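Local coordinates for putative uncharacterized protein PH0242 (Pyrococcus horikoshii, PDB 3VU1) that belongs to the AglB family of archaeal oligosaccharyltransferases and comprises the C-terminal globular domain of such a protein, with bound calcium, at residues 79-92 / 236-250. Numbering follows the deposited sequence.
Sequences FESWELNYFIIYLN and FIPVYQYGSVIVYEF
Phe87 and Tyr248 face each other as a hydrogen-bonded pair where strand 86-90 runs antiparallel to strand 245-250, with Phe87 N 2.8 Å from Tyr248 O and Tyr248 N returning a bond to Phe87 O. Ile89 and Ile246 repeat this reciprocal pair of hydrogen bonds. One further hydrogen bond extends the ladder at each end, from Phe250 N to Asn85 O and from Leu91 N to Ser244 O. Beyond the ladder, the CB of Phe79 sits over the face of the Phe250 ring, 4.1 Å from its centroid, and the two rings meet T-shaped, the edge of Phe79 toward Phe250 with planes at 89°. With the Phe250 CG anti to the backbone N (chi1 177°), Leu84 O lies at the ring's edge, near its plane, 3.5 Å from Phe250 CD2. On the face with Phe87, Ile89 CG1 packs 3.7 Å from Tyr248 CD1, while the Tyr248 hydroxyl bonds to Leu216 O; helices 60-69 and 212-218 cover this side. On the other face, Ile88 CG2 touches Val245 CG1 at 3.6 Å against Trp13 of helix 13-23, and a water links Tyr86 OH to Glu249 OE1, while Glu249 OE2 forms a salt bridge with Arg251. Strand 245-250 is one arm of a beta hairpin with a type II' turn at 242-245 and a classic beta bulge in which Val239 and Tyr240 both face Val247; the hairpin forms one side of a four-stranded mixed sheet, 245-250 lying between 86-90 and edge strand 236-242, with helices on both faces.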
ATOM      1  N   PHE A  79      -3.990   0.678  -5.799  1.00 36.44           N
ATOM      2  CA  PHE A  79      -3.492  -0.708  -5.931  1.00 36.47           C
ATOM      3  C   PHE A  79      -4.564  -1.745  -6.277  1.00 35.91           C
ATOM      4  O   PHE A  79      -4.234  -2.818  -6.824  1.00 36.65           O
ATOM      5  CB  PHE A  79      -2.747  -1.165  -4.679  1.00 34.26           C
ATOM      6  CG  PHE A  79      -1.430  -0.486  -4.468  1.00 33.99           C
ATOM      7  CD1 PHE A  79      -1.112   0.067  -3.222  1.00 33.58           C
ATOM      8  CD2 PHE A  79      -0.495  -0.409  -5.502  1.00 31.43           C
ATOM      9  CE1 PHE A  79       0.120   0.676  -3.013  1.00 33.52           C
ATOM     10  CE2 PHE A  79       0.729   0.193  -5.293  1.00 31.00           C
ATOM     11  CZ  PHE A  79       1.038   0.742  -4.057  1.00 32.80           C
ATOM     12  N   GLU A  80      -5.824  -1.449  -5.945  1.00 33.58           N
ATOM     13  CA  GLU A  80      -6.899  -2.385  -6.244  1.00 35.65           C
ATOM     14  C   GLU A  80      -6.988  -2.670  -7.753  1.00 35.10           C
ATOM     15  O   GLU A  80      -7.166  -3.815  -8.155  1.00 34.61           O
ATOM     16  CB  GLU A  80      -8.250  -1.926  -5.675  1.00 35.97           C
ATOM     17  CG  GLU A  80      -9.438  -2.797  -6.100  1.00 39.21           C
ATOM     18  CD  GLU A  80      -9.315  -4.267  -5.679  1.00 44.57           C
ATOM     19  OE1 GLU A  80     -10.277  -5.061  -5.907  1.00 45.27           O
ATOM     20  OE2 GLU A  80      -8.256  -4.635  -5.112  1.00 46.11           O
ATOM     21  N   SER A  81      -6.834  -1.635  -8.577  1.00 35.22           N
ATOM     22  CA  SER A  81      -6.910  -1.820 -10.013  1.00 37.62           C
ATOM     23  C   SER A  81      -5.856  -2.811 -10.506  1.00 36.96           C
ATOM     24  O   SER A  81      -6.044  -3.432 -11.532  1.00 38.18           O
ATOM     25  CB  SER A  81      -6.781  -0.495 -10.751  1.00 37.74           C
ATOM     26  OG  SER A  81      -5.456  -0.056 -10.660  1.00 44.07           O
ATOM     27  N   TRP A  82      -4.772  -2.988  -9.755  1.00 38.23           N
ATOM     28  CA  TRP A  82      -3.790  -4.036 -10.072  1.00 36.74           C
ATOM     29  C   TRP A  82      -4.107  -5.370  -9.495  1.00 37.82           C
ATOM     30  O   TRP A  82      -3.320  -6.286  -9.702  1.00 40.52           O
ATOM     31  CB  TRP A  82      -2.361  -3.674  -9.643  1.00 33.94           C
ATOM     32  CG  TRP A  82      -1.797  -2.364 -10.144  1.00 31.51           C
ATOM     33  CD1 TRP A  82      -2.318  -1.511 -11.117  1.00 30.96           C
ATOM     34  CD2 TRP A  82      -0.557  -1.721  -9.701  1.00 30.23           C
ATOM     35  NE1 TRP A  82      -1.521  -0.406 -11.280  1.00 31.20           N
ATOM     36  CE2 TRP A  82      -0.443  -0.477 -10.459  1.00 30.77           C
ATOM     37  CE3 TRP A  82       0.430  -2.044  -8.792  1.00 30.37           C
ATOM     38  CZ2 TRP A  82       0.632   0.380 -10.299  1.00 29.76           C
ATOM     39  CZ3 TRP A  82       1.506  -1.169  -8.634  1.00 28.47           C
ATOM     40  CH2 TRP A  82       1.597   0.013  -9.368  1.00 28.95           C
ATOM     41  N   GLU A  83      -5.221  -5.497  -8.764  1.00 39.08           N
ATOM     42  CA  GLU A  83      -5.582  -6.721  -8.011  1.00 39.90           C
ATOM     43  C   GLU A  83      -4.538  -7.107  -6.973  1.00 39.03           C
ATOM     44  O   GLU A  83      -4.352  -8.307  -6.673  1.00 39.62           O
ATOM     45  CB  GLU A  83      -5.785  -7.910  -8.933  1.00 45.96           C
ATOM     46  CG  GLU A  83      -7.175  -8.067  -9.489  1.00 58.99           C
ATOM     47  CD  GLU A  83      -7.182  -8.932 -10.736  1.00 67.53           C
ATOM     48  OE1 GLU A  83      -6.946 -10.157 -10.587  1.00 72.12           O
ATOM     49  OE2 GLU A  83      -7.407  -8.387 -11.856  1.00 69.80           O
ATOM     50  N   LEU A  84      -3.848  -6.092  -6.447  1.00 38.41           N
ATOM     51  CA  LEU A  84      -2.762  -6.290  -5.493  1.00 36.61           C
ATOM     52  C   LEU A  84      -3.246  -6.955  -4.208  1.00 38.81           C
ATOM     53  O   LEU A  84      -4.212  -6.493  -3.587  1.00 40.39           O
ATOM     54  CB  LEU A  84      -2.060  -4.975  -5.164  1.00 33.70           C
ATOM     55  CG  LEU A  84      -0.799  -5.150  -4.309  1.00 32.49           C
ATOM     56  CD1 LEU A  84       0.268  -5.872  -5.107  1.00 33.24           C
ATOM     57  CD2 LEU A  84      -0.274  -3.833  -3.780  1.00 32.40           C
ATOM     58  N   ASN A  85      -2.555  -8.027  -3.826  1.00 36.63           N
ATOM     59  CA  ASN A  85      -2.879  -8.799  -2.644  1.00 36.05           C
ATOM     60  C   ASN A  85      -1.872  -8.560  -1.511  1.00 35.32           C
ATOM     61  O   ASN A  85      -2.261  -8.363  -0.362  1.00 36.66           O
ATOM     62  CB  ASN A  85      -2.949 -10.285  -3.023  1.00 38.45           C
ATOM     63  CG  ASN A  85      -4.157 -10.607  -3.894  1.00 41.98           C
ATOM     64  OD1 ASN A  85      -4.043 -10.794  -5.108  1.00 47.65           O
ATOM     65  ND2 ASN A  85      -5.326 -10.649  -3.276  1.00 40.45           N
ATOM     66  N   TYR A  86      -0.580  -8.578  -1.836  1.00 32.46           N
ATOM     67  CA  TYR A  86       0.461  -8.447  -0.837  1.00 30.11           C
ATOM     68  C   TYR A  86       1.493  -7.434  -1.288  1.00 31.44           C
ATOM     69  O   TYR A  86       1.804  -7.319  -2.469  1.00 31.45           O
ATOM     70  CB  TYR A  86       1.122  -9.796  -0.550  1.00 30.22           C
ATOM     71  CG  TYR A  86       0.129 -10.799  -0.032  1.00 31.38           C
ATOM     72  CD1 TYR A  86      -0.498 -11.682  -0.896  1.00 32.51           C
ATOM     73  CD2 TYR A  86      -0.239 -10.820   1.320  1.00 31.91           C
ATOM     74  CE1 TYR A  86      -1.455 -12.573  -0.443  1.00 33.32           C
ATOM     75  CE2 TYR A  86      -1.180 -11.722   1.796  1.00 31.76           C
ATOM     76  CZ  TYR A  86      -1.782 -12.592   0.910  1.00 32.26           C
ATOM     77  OH  TYR A  86      -2.712 -13.477   1.344  1.00 30.30           O
ATOM     78  N   PHE A  87       2.000  -6.673  -0.331  1.00 29.90           N
ATOM     79  CA  PHE A  87       3.003  -5.710  -0.613  1.00 28.86           C
ATOM     80  C   PHE A  87       4.163  -6.018   0.316  1.00 29.54           C
ATOM     81  O   PHE A  87       4.011  -6.030   1.547  1.00 28.51           O
ATOM     82  CB  PHE A  87       2.479  -4.290  -0.384  1.00 28.34           C
ATOM     83  CG  PHE A  87       3.341  -3.238  -1.007  1.00 29.77           C
ATOM     84  CD1 PHE A  87       2.877  -2.493  -2.075  1.00 31.00           C
ATOM     85  CD2 PHE A  87       4.648  -3.035  -0.571  1.00 29.86           C
ATOM     86  CE1 PHE A  87       3.681  -1.536  -2.670  1.00 31.29           C
ATOM     87  CE2 PHE A  87       5.460  -2.085  -1.172  1.00 32.21           C
ATOM     88  CZ  PHE A  87       4.970  -1.329  -2.226  1.00 30.96           C
ATOM     89  N   ILE A  88       5.325  -6.244  -0.284  1.00 28.88           N
ATOM     90  CA  ILE A  88       6.511  -6.617   0.462  1.00 29.53           C
ATOM     91  C   ILE A  88       7.406  -5.418   0.726  1.00 30.67           C
ATOM     92  O   ILE A  88       7.844  -4.716  -0.198  1.00 35.74           O
ATOM     93  CB  ILE A  88       7.302  -7.695  -0.265  1.00 27.51           C
ATOM     94  CG1 ILE A  88       6.421  -8.923  -0.430  1.00 28.69           C
ATOM     95  CG2 ILE A  88       8.535  -8.018   0.531  1.00 26.73           C
ATOM     96  CD1 ILE A  88       6.982  -9.964  -1.394  1.00 32.54           C
ATOM     97  N   ILE A  89       7.670  -5.185   2.001  1.00 29.95           N
ATOM     98  CA  ILE A  89       8.482  -4.060   2.408  1.00 28.41           C
ATOM     99  C   ILE A  89       9.816  -4.602   2.867  1.00 30.97           C
ATOM    100  O   ILE A  89       9.892  -5.583   3.619  1.00 32.66           O
ATOM    101  CB  ILE A  89       7.784  -3.252   3.494  1.00 25.63           C
ATOM    102  CG1 ILE A  89       6.558  -2.566   2.885  1.00 25.83           C
ATOM    103  CG2 ILE A  89       8.740  -2.267   4.143  1.00 25.74           C
ATOM    104  CD1 ILE A  89       6.840  -1.408   1.938  1.00 25.64           C
ATOM    105  N   TYR A  90      10.868  -3.968   2.382  1.00 32.17           N
ATOM    106  CA  TYR A  90      12.211  -4.448   2.583  1.00 30.95           C
ATOM    107  C   TYR A  90      13.018  -3.354   3.261  1.00 31.08           C
ATOM    108  O   TYR A  90      13.321  -2.330   2.650  1.00 30.28           O
ATOM    109  CB  TYR A  90      12.793  -4.807   1.212  1.00 32.90           C
ATOM    110  CG  TYR A  90      14.153  -5.470   1.234  1.00 36.26           C
ATOM    111  CD1 TYR A  90      14.526  -6.306   2.291  1.00 35.39           C
ATOM    112  CD2 TYR A  90      15.058  -5.285   0.183  1.00 35.19           C
ATOM    113  CE1 TYR A  90      15.759  -6.914   2.312  1.00 36.71           C
ATOM    114  CE2 TYR A  90      16.296  -5.900   0.191  1.00 35.98           C
ATOM    115  CZ  TYR A  90      16.639  -6.717   1.257  1.00 37.85           C
ATOM    116  OH  TYR A  90      17.874  -7.328   1.311  1.00 38.13           O
ATOM    117  N   LEU A  91      13.380  -3.561   4.524  1.00 32.15           N
ATOM    118  CA  LEU A  91      14.129  -2.534   5.259  1.00 32.65           C
ATOM    119  C   LEU A  91      15.389  -2.028   4.569  1.00 34.21           C
ATOM    120  O   LEU A  91      15.780  -0.878   4.746  1.00 37.27           O
ATOM    121  CB  LEU A  91      14.442  -2.995   6.668  1.00 33.82           C
ATOM    122  CG  LEU A  91      13.303  -2.702   7.657  1.00 33.89           C
ATOM    123  CD1 LEU A  91      12.059  -3.548   7.373  1.00 31.21           C
ATOM    124  CD2 LEU A  91      13.819  -2.946   9.057  1.00 29.23           C
ATOM    125  N   ASN A  92      16.006  -2.858   3.740  1.00 35.44           N
ATOM    126  CA  ASN A  92      17.232  -2.450   3.056  1.00 33.44           C
ATOM    127  C   ASN A  92      17.015  -1.472   1.923  1.00 33.82           C
ATOM    128  O   ASN A  92      17.985  -0.904   1.413  1.00 32.62           O
ATOM    129  CB  ASN A  92      17.977  -3.672   2.581  1.00 33.42           C
ATOM    130  CG  ASN A  92      18.529  -4.472   3.741  1.00 34.89           C
ATOM    131  OD1 ASN A  92      18.815  -3.898   4.792  1.00 32.42           O
ATOM    132  ND2 ASN A  92      18.655  -5.806   3.576  1.00 35.13           N
ATOM    133  N   PHE A 236      -2.781  -1.989   5.367  1.00 34.69           N
ATOM    134  CA  PHE A 236      -1.580  -2.839   5.269  1.00 34.54           C
ATOM    135  C   PHE A 236      -1.349  -3.573   6.574  1.00 33.55           C
ATOM    136  O   PHE A 236      -0.885  -2.981   7.543  1.00 33.39           O
ATOM    137  CB  PHE A 236      -0.358  -1.983   4.875  1.00 32.52           C
ATOM    138  CG  PHE A 236      -0.513  -1.349   3.526  1.00 30.99           C
ATOM    139  CD1 PHE A 236      -1.198  -0.137   3.386  1.00 29.97           C
ATOM    140  CD2 PHE A 236      -0.036  -2.000   2.376  1.00 30.44           C
ATOM    141  CE1 PHE A 236      -1.379   0.432   2.128  1.00 31.29           C
ATOM    142  CE2 PHE A 236      -0.210  -1.435   1.108  1.00 29.83           C
ATOM    143  CZ  PHE A 236      -0.891  -0.223   0.983  1.00 30.79           C
ATOM    144  N   ILE A 237      -1.698  -4.855   6.574  1.00 34.98           N
ATOM    145  CA  ILE A 237      -1.627  -5.734   7.749  1.00 36.29           C
ATOM    146  C   ILE A 237      -0.359  -6.609   7.735  1.00 34.60           C
ATOM    147  O   ILE A 237      -0.153  -7.387   6.804  1.00 32.78           O
ATOM    148  CB  ILE A 237      -2.892  -6.636   7.770  1.00 37.95           C
ATOM    149  CG1 ILE A 237      -4.149  -5.773   7.895  1.00 38.00           C
ATOM    150  CG2 ILE A 237      -2.843  -7.673   8.887  1.00 36.79           C
ATOM    151  CD1 ILE A 237      -4.014  -4.643   8.906  1.00 34.85           C
ATOM    152  N   PRO A 238       0.501  -6.491   8.757  1.00 34.75           N
ATOM    153  CA  PRO A 238       1.687  -7.387   8.708  1.00 34.37           C
ATOM    154  C   PRO A 238       1.217  -8.792   8.861  1.00 33.52           C
ATOM    155  O   PRO A 238       0.610  -9.091   9.859  1.00 40.22           O
ATOM    156  CB  PRO A 238       2.510  -7.013   9.947  1.00 29.93           C
ATOM    157  CG  PRO A 238       1.673  -6.082  10.741  1.00 29.61           C
ATOM    158  CD  PRO A 238       0.534  -5.560   9.900  1.00 32.85           C
ATOM    159  N   VAL A 239       1.435  -9.638   7.874  1.00 33.26           N
ATOM    160  CA  VAL A 239       1.054 -11.040   8.012  1.00 31.90           C
ATOM    161  C   VAL A 239       2.250 -11.973   8.215  1.00 33.54           C
ATOM    162  O   VAL A 239       2.055 -13.128   8.589  1.00 37.22           O
ATOM    163  CB  VAL A 239       0.240 -11.545   6.811  1.00 30.82           C
ATOM    164  CG1 VAL A 239      -1.159 -10.949   6.835  1.00 28.24           C
ATOM    165  CG2 VAL A 239       0.973 -11.241   5.498  1.00 31.23           C
ATOM    166  N   TYR A 240       3.465 -11.494   7.937  1.00 32.75           N
ATOM    167  CA  TYR A 240       4.690 -12.288   8.089  1.00 33.62           C
ATOM    168  C   TYR A 240       5.869 -11.348   8.085  1.00 35.26           C
ATOM    169  O   TYR A 240       5.871 -10.364   7.336  1.00 36.65           O
ATOM    170  CB  TYR A 240       4.853 -13.295   6.951  1.00 35.42           C
ATOM    171  CG  TYR A 240       6.037 -14.218   7.119  1.00 39.49           C
ATOM    172  CD1 TYR A 240       7.221 -14.032   6.400  1.00 41.73           C
ATOM    173  CD2 TYR A 240       5.972 -15.286   7.995  1.00 40.64           C
ATOM    174  CE1 TYR A 240       8.301 -14.893   6.565  1.00 44.42           C
ATOM    175  CE2 TYR A 240       7.027 -16.150   8.163  1.00 39.72           C
ATOM    176  CZ  TYR A 240       8.193 -15.961   7.465  1.00 43.72           C
ATOM    177  OH  TYR A 240       9.228 -16.855   7.694  1.00 42.01           O
ATOM    178  N   GLN A 241       6.851 -11.646   8.930  1.00 35.41           N
ATOM    179  CA  GLN A 241       8.139 -10.952   8.947  1.00 39.55           C
ATOM    180  C   GLN A 241       9.302 -11.870   9.254  1.00 41.53           C
ATOM    181  O   GLN A 241       9.162 -12.873   9.956  1.00 40.96           O
ATOM    182  CB  GLN A 241       8.193  -9.756   9.899  1.00 46.07           C
ATOM    183  CG  GLN A 241       7.487  -9.907  11.232  1.00 51.89           C
ATOM    184  CD  GLN A 241       6.969  -8.565  11.743  1.00 61.84           C
ATOM    185  OE1 GLN A 241       5.744  -8.343  11.844  1.00 58.56           O
ATOM    186  NE2 GLN A 241       7.902  -7.643  12.031  1.00 63.51           N
ATOM    187  N   TYR A 242      10.454 -11.501   8.707  1.00 40.28           N
ATOM    188  CA  TYR A 242      11.658 -12.263   8.833  1.00 37.24           C
ATOM    189  C   TYR A 242      12.819 -11.404   8.374  1.00 38.62           C
ATOM    190  O   TYR A 242      12.779 -10.772   7.300  1.00 39.71           O
ATOM    191  CB  TYR A 242      11.580 -13.565   8.038  1.00 40.89           C
ATOM    192  CG  TYR A 242      12.473 -14.585   8.672  1.00 48.88           C
ATOM    193  CD1 TYR A 242      11.965 -15.551   9.566  1.00 52.06           C
ATOM    194  CD2 TYR A 242      13.855 -14.536   8.461  1.00 47.48           C
ATOM    195  CE1 TYR A 242      12.823 -16.462  10.187  1.00 52.96           C
ATOM    196  CE2 TYR A 242      14.709 -15.438   9.064  1.00 49.32           C
ATOM    197  CZ  TYR A 242      14.200 -16.390   9.921  1.00 53.29           C
ATOM    198  OH  TYR A 242      15.098 -17.246  10.494  1.00 56.96           O
ATOM    199  N   GLY A 243      13.866 -11.363   9.185  1.00 34.75           N
ATOM    200  CA  GLY A 243      15.022 -10.580   8.805  1.00 32.79           C
ATOM    201  C   GLY A 243      14.607  -9.151   8.557  1.00 31.23           C
ATOM    202  O   GLY A 243      14.058  -8.497   9.452  1.00 30.56           O
ATOM    203  N   SER A 244      14.852  -8.679   7.336  1.00 29.82           N
ATOM    204  CA  SER A 244      14.528  -7.315   6.937  1.00 27.61           C
ATOM    205  C   SER A 244      13.331  -7.270   5.972  1.00 27.96           C
ATOM    206  O   SER A 244      13.217  -6.331   5.188  1.00 28.10           O
ATOM    207  CB  SER A 244      15.713  -6.721   6.222  1.00 28.94           C
ATOM    208  OG  SER A 244      16.818  -6.590   7.071  1.00 31.68           O
ATOM    209  N   VAL A 245      12.467  -8.284   6.003  1.00 25.62           N
ATOM    210  CA  VAL A 245      11.337  -8.319   5.120  1.00 28.01           C
ATOM    211  C   VAL A 245      10.035  -8.400   5.929  1.00 32.82           C
ATOM    212  O   VAL A 245       9.868  -9.289   6.780  1.00 34.17           O
ATOM    213  CB  VAL A 245      11.385  -9.529   4.152  1.00 28.32           C
ATOM    214  CG1 VAL A 245      10.095  -9.650   3.373  1.00 28.22           C
ATOM    215  CG2 VAL A 245      12.546  -9.434   3.177  1.00 28.18           C
ATOM    216  N   ILE A 246       9.108  -7.478   5.649  1.00 32.29           N
ATOM    217  CA  ILE A 246       7.757  -7.550   6.173  1.00 30.05           C
ATOM    218  C   ILE A 246       6.793  -7.725   4.991  1.00 31.65           C
ATOM    219  O   ILE A 246       6.813  -6.933   4.037  1.00 31.58           O
ATOM    220  CB  ILE A 246       7.392  -6.275   6.979  1.00 29.91           C
ATOM    221  CG1 ILE A 246       8.544  -5.903   7.960  1.00 29.82           C
ATOM    222  CG2 ILE A 246       6.048  -6.482   7.661  1.00 28.55           C
ATOM    223  CD1 ILE A 246       8.449  -4.586   8.722  1.00 24.57           C
ATOM    224  N   VAL A 247       5.956  -8.761   5.051  1.00 31.07           N
ATOM    225  CA  VAL A 247       4.875  -8.956   4.076  1.00 29.06           C
ATOM    226  C   VAL A 247       3.578  -8.364   4.601  1.00 28.69           C
ATOM    227  O   VAL A 247       3.058  -8.825   5.615  1.00 31.52           O
ATOM    228  CB  VAL A 247       4.646 -10.466   3.824  1.00 28.34           C
ATOM    229  CG1 VAL A 247       3.520 -10.721   2.821  1.00 25.86           C
ATOM    230  CG2 VAL A 247       5.936 -11.104   3.363  1.00 27.33           C
ATOM    231  N   TYR A 248       3.052  -7.361   3.911  1.00 28.43           N
ATOM    232  CA  TYR A 248       1.770  -6.740   4.274  1.00 25.73           C
ATOM    233  C   TYR A 248       0.668  -7.201   3.359  1.00 26.87           C
ATOM    234  O   TYR A 248       0.846  -7.210   2.149  1.00 28.92           O
ATOM    235  CB  TYR A 248       1.884  -5.257   4.156  1.00 23.84           C
ATOM    236  CG  TYR A 248       2.695  -4.614   5.256  1.00 24.90           C
ATOM    237  CD1 TYR A 248       4.024  -4.268   5.044  1.00 23.90           C
ATOM    238  CD2 TYR A 248       2.126  -4.345   6.527  1.00 25.35           C
ATOM    239  CE1 TYR A 248       4.764  -3.647   6.034  1.00 24.88           C
ATOM    240  CE2 TYR A 248       2.862  -3.754   7.545  1.00 23.78           C
ATOM    241  CZ  TYR A 248       4.172  -3.388   7.284  1.00 26.19           C
ATOM    242  OH  TYR A 248       4.923  -2.781   8.256  1.00 27.36           O
ATOM    243  N   GLU A 249      -0.463  -7.621   3.921  1.00 28.65           N
ATOM    244  CA  GLU A 249      -1.661  -7.882   3.119  1.00 29.65           C
ATOM    245  C   GLU A 249      -2.325  -6.539   2.852  1.00 31.05           C
ATOM    246  O   GLU A 249      -2.381  -5.661   3.743  1.00 31.64           O
ATOM    247  CB  GLU A 249      -2.616  -8.789   3.854  1.00 31.46           C
ATOM    248  CG  GLU A 249      -4.010  -8.875   3.273  1.00 34.61           C
ATOM    249  CD  GLU A 249      -4.954  -9.713   4.147  1.00 39.41           C
ATOM    250  OE1 GLU A 249      -4.528 -10.753   4.679  1.00 40.56           O
ATOM    251  OE2 GLU A 249      -6.144  -9.351   4.301  1.00 42.17           O
ATOM    252  N   PHE A 250      -2.773  -6.352   1.611  1.00 29.95           N
ATOM    253  CA  PHE A 250      -3.438  -5.119   1.242  1.00 29.05           C
ATOM    254  C   PHE A 250      -4.924  -5.318   1.349  1.00 30.93           C
ATOM    255  O   PHE A 250      -5.467  -6.280   0.794  1.00 30.15           O
ATOM    256  CB  PHE A 250      -3.064  -4.705  -0.163  1.00 27.36           C
ATOM    257  CG  PHE A 250      -3.761  -3.463  -0.654  1.00 25.74           C
ATOM    258  CD1 PHE A 250      -3.527  -2.220  -0.053  1.00 25.00           C
ATOM    259  CD2 PHE A 250      -4.623  -3.526  -1.764  1.00 23.86           C
ATOM    260  CE1 PHE A 250      -4.144  -1.075  -0.540  1.00 22.98           C
ATOM    261  CE2 PHE A 250      -5.255  -2.388  -2.236  1.00 22.55           C
ATOM    262  CZ  PHE A 250      -5.004  -1.166  -1.636  1.00 22.56           C
TER
HETATM  263  O   HOH W   1      -3.273 -13.284   4.211  1.00 36.40           O